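Local coordinates for protein alpha-L-arabinosidase (Xanthomonas axonopodis pv. citri, PDB 6D25) that probably removes alpha-L-arabinofuranosyl groups from arabinoxylans as a family GH51 hydrolase that copes with internal di-substitutions, at residues Ser45-Gly50 against Gly147-Ile152; Val91-Trp96 against Met368-Gln373; Asp323-Trp328 against Asp357-His362; Gln373-Asn376 against Met381-Thr384. One frame throughout, in Å; residues are numbered along the deposited sequence.

Interaction 1. Residues Ser45-Gly50 against Gly147-Ile152; sequences SRQLFG and GTQAYI
Gln149 reaches across to Gln47 and Arg46 at the N-terminal end of a (beta/alpha)8 barrel, where it opens strand 149-154 and residues 45-50 form the turn leading into the first strand, 51-52. The Gln149 chain is extended beyond CG, whereas Gln47 folds at chi2 (-56°) to bring its amide back toward the other segment. The two glutamines cross at about a right angle with their amide planes inclined by 32°, and Gln47 NE2 comes to 2.9 Å from Gln149 OE1. Gln149 OE1 accepts a hydrogen bond from Tyr196 OH, while Gln47 OE1 takes one from Asn93 ND2, tying the buried Gln47 amide to the second strand.

Arg46 also runs across Gln149 at nearly a right angle, and its guanidinium meets the amide obliquely, with NH2 4.0 Å from Gln149 OE1. On one face the same guanidinium carries Gln47 NE2, displaced toward the rim, and its charge is paired with Asp406. The small contact is thus a set of polar ends drawn together at the barrel floor. The turn behind it is an ST turn, in which Ser45 OG accepts from Gln47 N at 3.0 Å with an N-H...O angle of 160°.

Interaction 2. Residues Val91-Trp96 against Met368-Gln373; sequences VPNIRW and MANIAQ
Asn93 and Asn370 meet inside the (beta/alpha)8 barrel, reaching toward each other from strands 93-96 and 366-371, the second and eighth of the parallel sheet. The strands are not paired directly: strand 51-52 lies between them, the axes of the short segments pass 8.2 Å apart, and Arg95 and Asn370 have the closest CA atoms, at 7.5 Å. The contact therefore passes over strand 51-52 on the inside of the barrel and depends on side chains.

The direct polar link is a hydrogen bond from Asn370 ND2 to Asn93 OD1, 2.8 Å long and somewhat bent, with an N-H...O angle of 145°. The acceptor lies in the amide plane of Asn370, the donor is tilted from the carbonyl plane of Asn93, and the two amide planes stand 58° apart. The CB of Asn93 points toward strand 366-371, and CG between the backbone N and the carbonyl carbon (chi1 80°) sets the amide beside Asn370. Asn370 ND2 also donates to Gln51 O on the intervening strand.

A water bridges the same two side chains: it accepts from Asn93 ND2 at 2.8 Å and lies 2.7 Å from Asn370 OD1, one of several acceptors around it. Asn93 ND2 also gives a hydrogen bond to Gln47 OE1, so both amide nitrogens have two partners.

The remaining contacts are van der Waals. Arg95, whose guanidinium forms a salt bridge with Glu324, contributes CB against Asn370 ND2. Met368, bent at its last torsion, curls its tip back so that CE lies 4.0 Å from Asn93 ND2.

Interaction 3. Residues Asp323-Trp328 against Asp357-His362; sequences DEWGTW and DIFSQH
One face of the Trp325 indole receives the edge of the Phe359 ring in a T-shaped stack. The planes stand at 85°, and the centroid of the phenyl ring is 5.0 Å from that of the five-membered ring of the indole. Phe359 leads with its CE2 and CZ corner: CE2 is 3.8 Å from Trp325 CE2, which lies in the phenyl plane, and CZ approaches Trp325 NE1 to 3.9 Å. These contacts direct the phenyl edge mainly at the pyrrole part. CZ hovers over the indole face, displaced toward the rim. This is the usual electrostatic sense of such a pair, ring hydrogens directed at a pi face.

In Trp325, a chi1 of 67° carries the indole toward the helix, and chi2 of -84° turns its face to Phe359. Ala369 of strand 366-371 touches both rings, Met298 of helix 285-312 packs on the tryptophan, and Leu48 reaches the phenylalanine, so the pair is buried among apolar neighbours.

Near the C-terminal end of the helix, Asp357 O accepts from Gln361 N in the regular helical way and from Ser360 OG, which turns back to donate at 2.9 Å, with a weak bond from Gln361 NE2 besides.

Neighbouring Glu324 is instead held by Arg95 and Tyr268. The stack joins strand 319-325 to helix 346-361, which leads on to the adjacent parallel strand 366-371: it is the strand-helix interface of a beta-alpha-beta crossover in the (beta/alpha)8 barrel.

Interaction 4. Residues Gln373-Asn376 against Met381-Thr384; sequences QMVN and MILT
Asn376 turns its amide onto Thr384 with CG opposite the carbonyl carbon and beside the backbone N (chi1 -73°), while Thr384 holds OG1 between its own backbone N and carbonyl carbon (chi1 71°). The amide can then use both ends at once. OD1 accepts from Thr384 N at 2.8 Å, in the carbonyl plane and on a lone pair, and ND2 donates to Thr384 OG1 at 2.9 Å along an almost straight line (172°). The two bonds fix the rotation of the amide, and ND2 also donates to Thr58 O.

The backbones run in the same direction and meet in a single bridge, Val375 with Ile382. Ile382 O accepts from Asn376 N at 3.0 Å and receives a CA-H...O contact from Val375 CA at 3.4 Å. Further back, Met381 N reaches Met374 O at 2.8 Å from above the carbonyl plane. Val375 CG1 rests 4.2 Å from both Ile382 CG2 and Thr384 CG2.

This compact loop follows barrel strand 366-371. Strand 382-385 pairs antiparallel with strand 388-391, Ile382 and Thr384 pack on helix 80-88, and Met374 and Met381 both touch Gln51 of strand 51-52.

Interactions 1, 2 and 3 all reach the eight-stranded parallel sheet of the barrel. The centres of interactions 1 and 2 lie about 6 Å apart, on neighbouring strands 93-96 and 149-154, and their segments alternate along the chain. Along the chain, interaction 3 falls between the two segments of interaction 2; the two lie about 11 Å apart centre to centre and join through the salt bridge of Arg95 with Glu324 and the adjacent strands 319-325 and 366-371. Interaction 4 begins at Gln373, where interaction 2 ends, and its centre is about 17 Å from that of interaction 1. Together they connect the barrel floor, interior and outer helix layer with the loop following the last strand.

Interaction 1. Residues Ser45-Gly50 against Gly147-Ile152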
loop_
_atom_site.group_PDB
_atom_site.type_symbol
_atom_site.label_atom_id
_atom_site.label_comp_id
_atom_site.label_asym_id
_atom_site.label_seq_id
_atom_site.Cartn_x
_atom_site.Cartn_y
_atom_site.Cartn_z
ATOM N N SER A 45 3.225 31.912 17.213
ATOM C CA SER A 45 3.559 30.679 17.902
ATOM C C SER A 45 5.074 30.545 18.048
ATOM O O SER A 45 5.822 30.715 17.092
ATOM C CB SER A 45 2.998 29.446 17.222
ATOM O OG SER A 45 3.416 28.276 17.909
ATOM N N ARG A 46 5.484 30.112 19.235
ATOM C CA ARG A 46 6.893 29.768 19.406
ATOM C C ARG A 46 7.319 28.673 18.425
ATOM O O ARG A 46 8.503 28.595 18.125
ATOM C CB ARG A 46 7.204 29.335 20.837
ATOM C CG ARG A 46 6.601 28.012 21.291
ATOM C CD ARG A 46 6.991 27.768 22.749
ATOM N NE ARG A 46 6.578 26.420 23.173
ATOM C CZ ARG A 46 5.375 26.061 23.564
ATOM N NH1 ARG A 46 4.398 26.972 23.665
ATOM N NH2 ARG A 46 5.212 24.789 23.914
ATOM N N GLN A 47 6.400 27.856 17.933
ATOM C CA GLN A 47 6.764 26.733 17.065
ATOM C C GLN A 47 7.201 27.231 15.679
ATOM O O GLN A 47 7.687 26.440 14.879
ATOM C CB GLN A 47 5.606 25.748 16.909
ATOM C CG GLN A 47 4.992 25.256 18.209
ATOM C CD GLN A 47 5.970 24.613 19.158
ATOM O OE1 GLN A 47 7.006 24.123 18.749
ATOM N NE2 GLN A 47 5.609 24.595 20.434
ATOM N N LEU A 48 7.068 28.538 15.403
ATOM C CA LEU A 48 7.645 29.107 14.188
ATOM C C LEU A 48 9.180 29.029 14.199
ATOM O O LEU A 48 9.815 29.194 13.150
ATOM C CB LEU A 48 7.182 30.573 14.073
ATOM C CG LEU A 48 5.699 30.773 13.751
ATOM C CD1 LEU A 48 5.382 32.250 13.659
ATOM C CD2 LEU A 48 5.298 30.052 12.479
ATOM N N PHE A 49 9.772 28.775 15.342
ATOM C CA PHE A 49 11.231 28.709 15.508
ATOM C C PHE A 49 11.708 27.257 15.610
ATOM O O PHE A 49 12.773 27.004 16.191
ATOM C CB PHE A 49 11.619 29.534 16.746
ATOM C CG PHE A 49 11.246 30.985 16.558
ATOM C CD1 PHE A 49 12.026 31.805 15.766
ATOM C CD2 PHE A 49 10.048 31.483 17.031
ATOM C CE1 PHE A 49 11.639 33.120 15.498
ATOM C CE2 PHE A 49 9.693 32.806 16.829
ATOM C CZ PHE A 49 10.468 33.617 16.017
ATOM N N GLY A 50 10.953 26.330 15.034
ATOM C CA GLY A 50 11.328 24.922 15.039
ATOM C C GLY A 50 12.626 24.654 14.300
ATOM O O GLY A 50 13.063 25.424 13.380
ATOM N N GLY A 147 14.567 20.490 27.000
ATOM C CA GLY A 147 13.258 21.040 27.355
ATOM C C GLY A 147 12.447 21.393 26.113
ATOM O O GLY A 147 11.611 22.301 26.175
ATOM N N THR A 148 12.646 20.684 24.999
ATOM C CA THR A 148 11.956 20.968 23.713
ATOM C C THR A 148 10.937 19.863 23.394
ATOM O O THR A 148 10.916 18.795 24.049
ATOM C CB THR A 148 12.978 21.146 22.579
ATOM O OG1 THR A 148 12.325 21.846 21.517
ATOM C CG2 THR A 148 13.523 19.830 22.045
ATOM N N GLN A 149 10.082 20.130 22.416
ATOM C CA GLN A 149 9.068 19.165 21.985
ATOM C C GLN A 149 9.608 18.310 20.835
ATOM O O GLN A 149 10.337 18.801 19.971
ATOM C CB GLN A 149 7.783 19.887 21.584
ATOM C CG GLN A 149 7.033 20.495 22.770
ATOM C CD GLN A 149 5.745 21.148 22.305
ATOM O OE1 GLN A 149 5.709 21.860 21.299
ATOM N NE2 GLN A 149 4.648 20.835 22.966
ATOM N N ALA A 150 9.191 17.046 20.791
ATOM C CA ALA A 150 9.529 16.132 19.708
ATOM C C ALA A 150 8.485 16.273 18.593
ATOM O O ALA A 150 7.272 16.200 18.851
ATOM C CB ALA A 150 9.523 14.713 20.233
ATOM N N TYR A 151 8.952 16.450 17.363
ATOM C CA TYR A 151 8.165 16.364 16.179
ATOM C C TYR A 151 8.684 15.147 15.394
ATOM O O TYR A 151 9.732 15.215 14.751
ATOM C CB TYR A 151 8.254 17.700 15.445
ATOM C CG TYR A 151 7.586 17.801 14.091
ATOM C CD1 TYR A 151 6.851 16.774 13.536
ATOM C CD2 TYR A 151 7.671 18.996 13.391
ATOM C CE1 TYR A 151 6.248 16.930 12.298
ATOM C CE2 TYR A 151 7.064 19.161 12.149
ATOM C CZ TYR A 151 6.351 18.125 11.596
ATOM O OH TYR A 151 5.783 18.273 10.367
ATOM N N ILE A 152 7.987 14.023 15.489
ATOM C CA ILE A 152 8.460 12.761 14.935
ATOM C C ILE A 152 7.970 12.647 13.501
ATOM O O ILE A 152 6.789 12.822 13.271
ATOM C CB ILE A 152 7.950 11.574 15.777
ATOM C CG1 ILE A 152 8.522 11.604 17.189
ATOM C CG2 ILE A 152 8.232 10.234 15.073
ATOM C CD1 ILE A 152 10.012 11.393 17.238
#

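Interaction 2. Residues Val91-Trp96 against Met368-Gln373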
loop_
_atom_site.group_PDB
_atom_site.type_symbol
_atom_site.label_atom_id
_atom_site.label_comp_id
_atom_site.label_asym_id
_atom_site.label_seq_id
_atom_site.Cartn_x
_atom_site.Cartn_y
_atom_site.Cartn_z
ATOM N N VAL A 91 14.901 26.364 21.854
ATOM C CA VAL A 91 14.351 25.593 20.750
ATOM C C VAL A 91 12.966 25.075 21.155
ATOM O O VAL A 91 12.842 24.401 22.156
ATOM C CB VAL A 91 15.291 24.453 20.343
ATOM C CG1 VAL A 91 14.630 23.569 19.302
ATOM C CG2 VAL A 91 16.638 24.956 19.842
ATOM N N PRO A 92 11.940 25.316 20.327
ATOM C CA PRO A 92 10.569 24.924 20.709
ATOM C C PRO A 92 10.200 23.480 20.330
ATOM O O PRO A 92 9.441 22.790 21.043
ATOM C CB PRO A 92 9.683 25.901 19.915
ATOM C CG PRO A 92 10.483 26.150 18.650
ATOM C CD PRO A 92 11.923 26.191 19.156
ATOM N N ASN A 93 10.728 23.017 19.204
ATOM C CA ASN A 93 10.552 21.612 18.746
ATOM C C ASN A 93 11.688 21.282 17.787
ATOM O O ASN A 93 12.291 22.202 17.190
ATOM C CB ASN A 93 9.181 21.363 18.123
ATOM C CG ASN A 93 9.064 21.821 16.690
ATOM O OD1 ASN A 93 9.596 21.166 15.769
ATOM N ND2 ASN A 93 8.312 22.889 16.468
ATOM N N ILE A 94 11.977 19.990 17.682
ATOM C CA ILE A 94 12.883 19.467 16.671
ATOM C C ILE A 94 12.159 18.362 15.903
ATOM O O ILE A 94 11.654 17.401 16.528
ATOM C CB ILE A 94 14.176 18.901 17.283
ATOM C CG1 ILE A 94 14.918 19.937 18.128
ATOM C CG2 ILE A 94 15.063 18.335 16.165
ATOM C CD1 ILE A 94 16.103 19.361 18.902
ATOM N N ARG A 95 12.170 18.479 14.583
ATOM C CA ARG A 95 11.664 17.426 13.690
ATOM C C ARG A 95 12.783 16.427 13.393
ATOM O O ARG A 95 13.901 16.831 13.056
ATOM C CB ARG A 95 11.126 18.003 12.378
ATOM C CG ARG A 95 10.567 16.891 11.501
ATOM C CD ARG A 95 9.680 17.139 10.284
ATOM N NE ARG A 95 10.312 17.874 9.272
ATOM C CZ ARG A 95 10.242 17.670 7.949
ATOM N NH1 ARG A 95 9.659 16.611 7.363
ATOM N NH2 ARG A 95 10.839 18.580 7.211
ATOM N N TRP A 96 12.486 15.146 13.544
ATOM C CA TRP A 96 13.435 14.063 13.395
ATOM C C TRP A 96 12.679 12.792 13.009
ATOM O O TRP A 96 11.554 12.627 13.481
ATOM C CB TRP A 96 14.209 13.900 14.717
ATOM C CG TRP A 96 15.055 12.676 14.841
ATOM C CD1 TRP A 96 16.386 12.580 14.549
ATOM C CD2 TRP A 96 14.671 11.387 15.341
ATOM N NE1 TRP A 96 16.839 11.318 14.821
ATOM C CE2 TRP A 96 15.818 10.567 15.295
ATOM C CE3 TRP A 96 13.477 10.831 15.800
ATOM C CZ2 TRP A 96 15.798 9.231 15.673
ATOM C CZ3 TRP A 96 13.456 9.510 16.209
ATOM C CH2 TRP A 96 14.594 8.711 16.114
ATOM N N MET A 368 3.546 26.726 12.740
ATOM C CA MET A 368 4.781 25.962 12.933
ATOM C C MET A 368 5.690 26.187 11.714
ATOM O O MET A 368 5.205 26.334 10.593
ATOM C CB MET A 368 4.512 24.451 13.026
ATOM C CG MET A 368 3.551 24.055 14.149
ATOM S SD MET A 368 3.277 22.246 14.186
ATOM C CE MET A 368 4.920 21.730 14.707
ATOM N N ALA A 369 6.984 26.189 11.944
ATOM C CA ALA A 369 7.993 26.214 10.893
ATOM C C ALA A 369 9.269 25.575 11.415
ATOM O O ALA A 369 9.514 25.560 12.614
ATOM C CB ALA A 369 8.256 27.628 10.388
ATOM N N ASN A 370 10.023 24.989 10.512
ATOM C CA ASN A 370 11.272 24.315 10.851
ATOM C C ASN A 370 12.317 24.635 9.777
ATOM O O ASN A 370 12.166 24.275 8.591
ATOM C CB ASN A 370 11.134 22.806 10.998
ATOM C CG ASN A 370 10.087 22.377 12.001
ATOM O OD1 ASN A 370 8.898 22.442 11.697
ATOM N ND2 ASN A 370 10.512 21.948 13.186
ATOM N N ILE A 371 13.395 25.298 10.184
ATOM C CA ILE A 371 14.474 25.633 9.264
ATOM C C ILE A 371 15.302 24.377 8.983
ATOM O O ILE A 371 15.555 23.560 9.903
ATOM C CB ILE A 371 15.329 26.794 9.820
ATOM C CG1 ILE A 371 16.181 27.411 8.721
ATOM C CG2 ILE A 371 16.173 26.346 11.003
ATOM C CD1 ILE A 371 16.982 28.631 9.088
ATOM N N ALA A 372 15.772 24.253 7.753
ATOM C CA ALA A 372 16.632 23.155 7.344
ATOM C C ALA A 372 18.106 23.581 7.363
ATOM O O ALA A 372 18.462 24.482 6.593
ATOM C CB ALA A 372 16.258 22.722 5.948
ATOM N N GLN A 373 18.979 22.985 8.172
ATOM C CA GLN A 373 18.734 22.013 9.235
ATOM C C GLN A 373 19.552 22.478 10.445
ATOM O O GLN A 373 20.119 23.573 10.399
ATOM C CB GLN A 373 19.138 20.609 8.780
ATOM C CG GLN A 373 18.190 20.013 7.741
ATOM C CD GLN A 373 18.393 18.549 7.477
ATOM O OE1 GLN A 373 18.993 17.846 8.313
ATOM N NE2 GLN A 373 17.883 18.090 6.338
HETATM O O HOH W 1 7.670 23.643 13.827
#

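Interaction 3. Residues Asp323-Trp328 against Asp357-His362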
loop_
_atom_site.group_PDB
_atom_site.type_symbol
_atom_site.label_atom_id
_atom_site.label_comp_id
_atom_site.label_asym_id
_atom_site.label_seq_id
_atom_site.Cartn_x
_atom_site.Cartn_y
_atom_site.Cartn_z
ATOM N N ASP A 323 7.596 23.198 7.174
ATOM C CA ASP A 323 8.574 22.437 7.993
ATOM C C ASP A 323 9.865 22.162 7.220
ATOM O O ASP A 323 10.714 21.459 7.751
ATOM C CB ASP A 323 7.954 21.228 8.678
ATOM C CG ASP A 323 7.389 20.269 7.679
ATOM O OD1 ASP A 323 7.506 20.608 6.490
ATOM O OD2 ASP A 323 6.876 19.215 8.107
ATOM N N GLU A 324 10.047 22.798 6.058
ATOM C CA GLU A 324 11.410 22.989 5.502
ATOM C C GLU A 324 11.463 24.358 4.836
ATOM O O GLU A 324 10.663 24.631 3.955
ATOM C CB GLU A 324 11.812 21.898 4.489
ATOM C CG GLU A 324 11.709 20.500 5.056
ATOM C CD GLU A 324 12.000 19.357 4.094
ATOM O OE1 GLU A 324 12.521 19.657 3.005
ATOM O OE2 GLU A 324 11.671 18.188 4.450
ATOM N N TRP A 325 12.402 25.184 5.278
ATOM C CA TRP A 325 12.745 26.432 4.633
ATOM C C TRP A 325 14.224 26.741 4.900
ATOM O O TRP A 325 14.829 26.108 5.759
ATOM C CB TRP A 325 11.833 27.568 5.107
ATOM C CG TRP A 325 12.009 27.940 6.546
ATOM C CD1 TRP A 325 11.429 27.327 7.619
ATOM C CD2 TRP A 325 12.801 29.016 7.085
ATOM N NE1 TRP A 325 11.835 27.911 8.788
ATOM C CE2 TRP A 325 12.647 28.973 8.494
ATOM C CE3 TRP A 325 13.634 29.993 6.534
ATOM C CZ2 TRP A 325 13.299 29.873 9.341
ATOM C CZ3 TRP A 325 14.245 30.899 7.369
ATOM C CH2 TRP A 325 14.088 30.843 8.756
ATOM N N GLY A 326 14.739 27.709 4.179
ATOM C CA GLY A 326 16.130 28.145 4.294
ATOM C C GLY A 326 16.889 28.058 2.993
ATOM O O GLY A 326 16.349 27.685 1.966
ATOM N N THR A 327 18.165 28.442 3.047
ATOM C CA THR A 327 18.990 28.518 1.873
ATOM C C THR A 327 19.597 27.153 1.551
ATOM O O THR A 327 19.932 26.383 2.417
ATOM C CB THR A 327 20.092 29.570 2.044
ATOM O OG1 THR A 327 20.844 29.305 3.236
ATOM C CG2 THR A 327 19.508 30.956 2.103
ATOM N N TRP A 328 19.784 26.933 0.257
ATOM C CA TRP A 328 20.484 25.758 -0.254
ATOM C C TRP A 328 21.488 26.218 -1.314
ATOM O O TRP A 328 21.090 26.715 -2.361
ATOM C CB TRP A 328 19.473 24.753 -0.816
ATOM C CG TRP A 328 19.991 23.358 -0.996
ATOM C CD1 TRP A 328 21.263 22.964 -1.309
ATOM C CD2 TRP A 328 19.205 22.153 -0.926
ATOM N NE1 TRP A 328 21.329 21.606 -1.407
ATOM C CE2 TRP A 328 20.079 21.072 -1.186
ATOM C CE3 TRP A 328 17.862 21.887 -0.675
ATOM C CZ2 TRP A 328 19.648 19.748 -1.207
ATOM C CZ3 TRP A 328 17.436 20.571 -0.659
ATOM C CH2 TRP A 328 18.325 19.519 -0.917
ATOM N N ASP A 357 9.760 37.592 9.824
ATOM C CA ASP A 357 8.831 38.704 9.598
ATOM C C ASP A 357 7.583 38.167 8.890
ATOM O O ASP A 357 6.445 38.418 9.316
ATOM C CB ASP A 357 9.474 39.823 8.782
ATOM C CG ASP A 357 10.604 40.607 9.454
ATOM O OD1 ASP A 357 10.785 40.480 10.718
ATOM O OD2 ASP A 357 11.335 41.363 8.687
ATOM N N ILE A 358 7.810 37.393 7.818
ATOM C CA ILE A 358 6.704 36.912 6.992
ATOM C C ILE A 358 5.807 35.954 7.791
ATOM O O ILE A 358 4.573 36.054 7.781
ATOM C CB ILE A 358 7.250 36.293 5.706
ATOM C CG1 ILE A 358 7.792 37.359 4.750
ATOM C CG2 ILE A 358 6.204 35.397 5.019
ATOM C CD1 ILE A 358 8.689 36.767 3.666
ATOM N N PHE A 359 6.412 35.001 8.490
ATOM C CA PHE A 359 5.609 34.044 9.263
ATOM C C PHE A 359 4.742 34.788 10.276
ATOM O O PHE A 359 3.535 34.439 10.458
ATOM C CB PHE A 359 6.479 33.053 10.029
ATOM C CG PHE A 359 7.406 32.183 9.225
ATOM C CD1 PHE A 359 7.125 31.836 7.929
ATOM C CD2 PHE A 359 8.530 31.625 9.820
ATOM C CE1 PHE A 359 7.989 31.027 7.191
ATOM C CE2 PHE A 359 9.373 30.797 9.109
ATOM C CZ PHE A 359 9.115 30.518 7.793
ATOM N N SER A 360 5.331 35.793 10.938
ATOM C CA SER A 360 4.613 36.501 11.991
ATOM C C SER A 360 3.436 37.307 11.412
ATOM O O SER A 360 2.453 37.582 12.142
ATOM C CB SER A 360 5.567 37.358 12.791
ATOM O OG SER A 360 5.875 38.580 12.135
ATOM N N GLN A 361 3.498 37.679 10.117
ATOM C CA GLN A 361 2.413 38.380 9.439
ATOM C C GLN A 361 1.261 37.420 9.088
ATOM O O GLN A 361 0.182 37.876 8.678
ATOM C CB GLN A 361 2.876 39.036 8.129
ATOM C CG GLN A 361 3.972 40.053 8.271
ATOM C CD GLN A 361 3.685 41.001 9.416
ATOM O OE1 GLN A 361 2.747 41.816 9.329
ATOM N NE2 GLN A 361 4.442 40.836 10.516
ATOM N N HIS A 362 1.491 36.101 9.168
ATOM C CA HIS A 362 0.495 35.091 8.784
ATOM C C HIS A 362 0.207 34.201 9.980
ATOM O O HIS A 362 -0.114 33.013 9.804
ATOM C CB HIS A 362 1.018 34.273 7.587
ATOM C CG HIS A 362 1.112 35.080 6.334
ATOM N ND1 HIS A 362 0.020 35.255 5.518
ATOM C CD2 HIS A 362 2.147 35.737 5.769
ATOM C CE1 HIS A 362 0.358 36.032 4.492
ATOM N NE2 HIS A 362 1.678 36.342 4.614
#

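Interaction 4. Residues Gln373-Asn376 against Met381-Thr384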
loop_
_atom_site.group_PDB
_atom_site.type_symbol
_atom_site.label_atom_id
_atom_site.label_comp_id
_atom_site.label_asym_id
_atom_site.label_seq_id
_atom_site.Cartn_x
_atom_site.Cartn_y
_atom_site.Cartn_z
ATOM N N GLN A 373 18.979 22.985 8.172
ATOM C CA GLN A 373 18.734 22.013 9.235
ATOM C C GLN A 373 19.552 22.478 10.445
ATOM O O GLN A 373 20.119 23.573 10.399
ATOM C CB GLN A 373 19.138 20.609 8.780
ATOM C CG GLN A 373 18.190 20.013 7.741
ATOM C CD GLN A 373 18.393 18.549 7.477
ATOM O OE1 GLN A 373 18.993 17.846 8.313
ATOM N NE2 GLN A 373 17.883 18.090 6.338
ATOM N N MET A 374 19.629 21.698 11.515
ATOM C CA MET A 374 19.957 22.255 12.805
ATOM C C MET A 374 21.479 22.406 12.971
ATOM O O MET A 374 21.932 23.489 13.385
ATOM C CB MET A 374 19.373 21.393 13.935
ATOM C CG MET A 374 19.425 22.050 15.294
ATOM S SD MET A 374 18.554 21.076 16.557
ATOM C CE MET A 374 19.670 19.691 16.739
ATOM N N VAL A 375 22.267 21.342 12.724
ATOM C CA VAL A 375 23.700 21.368 12.905
ATOM C C VAL A 375 24.386 20.818 11.652
ATOM O O VAL A 375 23.959 19.786 11.146
ATOM C CB VAL A 375 24.126 20.555 14.143
ATOM C CG1 VAL A 375 25.617 20.705 14.436
ATOM C CG2 VAL A 375 23.318 20.926 15.368
ATOM N N ASN A 376 25.378 21.518 11.129
ATOM C CA ASN A 376 26.296 21.003 10.078
ATOM C C ASN A 376 25.626 20.803 8.708
ATOM O O ASN A 376 26.314 20.313 7.799
ATOM C CB ASN A 376 26.958 19.696 10.518
ATOM C CG ASN A 376 28.013 19.932 11.573
ATOM O OD1 ASN A 376 28.632 21.012 11.557
ATOM N ND2 ASN A 376 28.230 18.950 12.441
ATOM N N MET A 381 22.271 26.158 12.493
ATOM C CA MET A 381 22.501 26.989 13.659
ATOM C C MET A 381 23.978 26.951 14.063
ATOM O O MET A 381 24.537 27.931 14.559
ATOM C CB MET A 381 21.700 26.505 14.875
ATOM C CG MET A 381 20.210 26.503 14.737
ATOM S SD MET A 381 19.502 28.075 14.138
ATOM C CE MET A 381 19.332 27.706 12.421
ATOM N N ILE A 382 24.579 25.797 13.906
ATOM C CA ILE A 382 25.863 25.476 14.509
ATOM C C ILE A 382 26.675 24.644 13.524
ATOM O O ILE A 382 26.081 23.833 12.834
ATOM C CB ILE A 382 25.665 24.689 15.830
ATOM C CG1 ILE A 382 24.905 25.517 16.862
ATOM C CG2 ILE A 382 26.984 24.169 16.387
ATOM C CD1 ILE A 382 24.351 24.688 17.993
ATOM N N LEU A 383 27.976 24.880 13.452
ATOM C CA LEU A 383 28.896 24.053 12.702
ATOM C C LEU A 383 29.898 23.456 13.700
ATOM O O LEU A 383 30.338 24.164 14.605
ATOM C CB LEU A 383 29.623 24.857 11.614
ATOM C CG LEU A 383 28.713 25.668 10.688
ATOM C CD1 LEU A 383 29.549 26.455 9.694
ATOM C CD2 LEU A 383 27.786 24.757 9.911
ATOM N N THR A 384 30.177 22.167 13.582
ATOM C CA THR A 384 31.144 21.490 14.441
ATOM C C THR A 384 32.169 20.764 13.578
ATOM O O THR A 384 31.909 20.378 12.441
ATOM C CB THR A 384 30.513 20.471 15.391
ATOM O OG1 THR A 384 30.070 19.346 14.641
ATOM C CG2 THR A 384 29.365 21.024 16.193
#